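Local coordinates for aerobic respiration control sensor protein ArcB (Escherichia coli, PDB 2A0B) that relays phosphoryl groups through this histidine-containing phosphotransfer domain of a sensor kinase, activating the regulator ArcA in anaerobic repression, at residues Ser45-Asn50 with Glu99-Met104. Sequence-based numbering, arbitrary orientation. Where two conformers were deposited one is given.
Sequences SVLESN and EWIEEM. With ZN (zinc ion), chain B.
In the conformer described, Ile101 CG2 sits over one face of the Glu48 carboxylate, directly above OE1 at 3.6 Å and 3.8 Å from Glu48 CD, while Glu102 OE1 comes in the plane of the group at the OE2 edge. This is a helix-helix contact of the four-helix bundle that characterises HPt domains: segments 45-50 and 99-104, on helices 26-52 and 93-122, run nearly antiparallel, their local axes 155° apart in direction and 10.4 Å apart at closest approach. The two carboxylates are turned 51° against each other, with Glu48 OE2 and Glu102 OE1 4.2 Å apart. Such like charges would probably disfavour a closer approach, and a long, weak ion pair from Lys105 to Glu48 OE2 may offset part of the repulsion. The bend at chi2 (-82°) sets CD of Glu48 near Ile101 CG2; the two side chains slide past each other in opposite directions. Beneath the acids the contact is apolar and buried. Ile66 of helix 56-72 touches both Leu47 and Met104. On the same helix as Ile101, Glu103 binds the zinc ion through OE2, together with His77 and Glu107. Leu47 and Ile101 both point across the interface, and their branches meet methyl to methyl, Leu47 CD2 to Ile101 CD1 at 4.1 Å.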
loop_
_atom_site.group_PDB
_atom_site.type_symbol
_atom_site.label_atom_id
_atom_site.label_comp_id
_atom_site.label_asym_id
_atom_site.label_seq_id
_atom_site.Cartn_x
_atom_site.Cartn_y
_atom_site.Cartn_z
ATOM N N SER A 45 0.636 -11.257 -5.659
ATOM C CA SER A 45 0.358 -12.501 -6.346
ATOM C C SER A 45 -1.002 -13.069 -5.988
ATOM O O SER A 45 -1.738 -13.629 -6.818
ATOM C CB SER A 45 1.473 -13.527 -6.133
ATOM O OG SER A 45 2.701 -12.955 -6.567
ATOM N N VAL A 46 -1.439 -12.973 -4.723
ATOM C CA VAL A 46 -2.756 -13.440 -4.320
ATOM C C VAL A 46 -3.836 -12.564 -4.954
ATOM O O VAL A 46 -4.846 -13.118 -5.401
ATOM C CB VAL A 46 -2.933 -13.447 -2.782
ATOM C CG1 VAL A 46 -4.372 -13.679 -2.357
ATOM C CG2 VAL A 46 -2.014 -14.548 -2.229
ATOM N N LEU A 47 -3.673 -11.246 -5.018
ATOM C CA LEU A 47 -4.604 -10.371 -5.691
ATOM C C LEU A 47 -4.791 -10.848 -7.160
ATOM O O LEU A 47 -5.952 -10.962 -7.554
ATOM C CB LEU A 47 -4.185 -8.904 -5.831
ATOM C CG LEU A 47 -4.520 -7.960 -4.695
ATOM C CD1 LEU A 47 -3.857 -6.611 -4.930
ATOM C CD2 LEU A 47 -6.045 -7.823 -4.542
ATOM N N GLU A 48 -3.679 -11.059 -7.810
ATOM C CA GLU A 48 -3.753 -11.458 -9.237
ATOM C C GLU A 48 -4.424 -12.790 -9.423
ATOM O O GLU A 48 -5.218 -12.941 -10.375
ATOM C CB GLU A 48 -2.349 -11.561 -9.837
ATOM C CG GLU A 48 -1.531 -10.301 -9.807
ATOM C CD GLU A 48 -1.842 -9.334 -10.923
ATOM O OE1 GLU A 48 -2.962 -9.350 -11.466
ATOM O OE2 GLU A 48 -0.912 -8.576 -11.255
ATOM N N SER A 49 -4.128 -13.777 -8.576
ATOM C CA SER A 49 -4.735 -15.096 -8.789
ATOM C C SER A 49 -6.229 -15.008 -8.526
ATOM O O SER A 49 -7.054 -15.532 -9.302
ATOM C CB SER A 49 -3.970 -16.184 -8.067
ATOM O OG SER A 49 -4.188 -16.127 -6.681
ATOM N N ASN A 50 -6.648 -14.189 -7.552
ATOM C CA ASN A 50 -8.073 -14.000 -7.299
ATOM C C ASN A 50 -8.757 -13.257 -8.455
ATOM O O ASN A 50 -9.908 -13.535 -8.829
ATOM C CB ASN A 50 -8.256 -13.253 -5.961
ATOM C CG ASN A 50 -8.166 -14.215 -4.782
ATOM O OD1 ASN A 50 -7.408 -14.028 -3.824
ATOM N ND2 ASN A 50 -9.011 -15.244 -4.793
ATOM N N GLU A 99 -7.431 -2.733 -13.190
ATOM C CA GLU A 99 -6.533 -1.616 -13.424
ATOM C C GLU A 99 -5.873 -1.228 -12.057
ATOM O O GLU A 99 -4.654 -1.046 -12.044
ATOM C CB GLU A 99 -7.148 -0.376 -14.029
ATOM C CG GLU A 99 -6.108 0.665 -14.449
ATOM C CD GLU A 99 -6.270 1.214 -15.851
ATOM O OE1 GLU A 99 -7.027 0.632 -16.677
ATOM O OE2 GLU A 99 -5.712 2.281 -16.221
ATOM N N TRP A 100 -6.716 -1.195 -11.013
ATOM C CA TRP A 100 -6.051 -0.816 -9.715
ATOM C C TRP A 100 -5.131 -1.895 -9.282
ATOM O O TRP A 100 -4.062 -1.492 -8.699
ATOM C CB TRP A 100 -7.213 -0.681 -8.714
ATOM C CG TRP A 100 -8.111 0.484 -8.942
ATOM C CD1 TRP A 100 -7.877 1.664 -9.549
ATOM C CD2 TRP A 100 -9.508 0.520 -8.573
ATOM N NE1 TRP A 100 -8.985 2.471 -9.541
ATOM C CE2 TRP A 100 -10.008 1.759 -8.950
ATOM C CE3 TRP A 100 -10.312 -0.409 -7.896
ATOM C CZ2 TRP A 100 -11.329 2.166 -8.713
ATOM C CZ3 TRP A 100 -11.646 -0.013 -7.703
ATOM C CH2 TRP A 100 -12.116 1.227 -8.088
ATOM N N ILE A 101 -5.342 -3.155 -9.486
ATOM C CA ILE A 101 -4.449 -4.248 -9.160
ATOM C C ILE A 101 -3.154 -4.054 -9.919
ATOM O O ILE A 101 -2.042 -4.150 -9.458
ATOM C CB ILE A 101 -5.077 -5.615 -9.306
ATOM C CG1 ILE A 101 -6.224 -5.737 -8.240
ATOM C CG2 ILE A 101 -4.031 -6.708 -9.305
ATOM C CD1 ILE A 101 -7.015 -7.036 -8.460
ATOM N N GLU A 102 -3.265 -3.895 -11.303
ATOM C CA GLU A 102 -2.036 -3.680 -12.059
ATOM C C GLU A 102 -1.281 -2.443 -11.649
ATOM O O GLU A 102 -0.035 -2.468 -11.650
ATOM C CB GLU A 102 -2.510 -3.498 -13.548
ATOM C CG GLU A 102 -1.294 -3.352 -14.454
ATOM C CD GLU A 102 -0.355 -4.517 -14.570
ATOM O OE1 GLU A 102 -0.638 -5.713 -14.313
ATOM O OE2 GLU A 102 0.799 -4.199 -14.943
ATOM N N GLU A 103 -1.884 -1.325 -11.340
ATOM C CA GLU A 103 -1.301 -0.104 -10.872
ATOM C C GLU A 103 -0.477 -0.400 -9.568
ATOM O O GLU A 103 0.683 -0.045 -9.492
ATOM C CB GLU A 103 -2.354 0.914 -10.565
ATOM C CG GLU A 103 -1.753 2.222 -10.144
ATOM C CD GLU A 103 -2.789 3.219 -9.770
ATOM O OE1 GLU A 103 -4.015 3.150 -10.177
ATOM O OE2 GLU A 103 -2.500 4.207 -9.054
ATOM N N MET A 104 -1.186 -1.114 -8.698
ATOM C CA MET A 104 -0.446 -1.534 -7.452
ATOM C C MET A 104 0.762 -2.366 -7.751
ATOM O O MET A 104 1.859 -2.133 -7.196
ATOM C CB MET A 104 -1.392 -2.413 -6.588
ATOM C CG MET A 104 -0.601 -2.930 -5.368
ATOM S SD MET A 104 -1.100 -2.005 -3.880
ATOM C CE MET A 104 -2.777 -2.663 -3.816
HETATM ZN ZN ZN B . -0.677 4.593 -8.138
#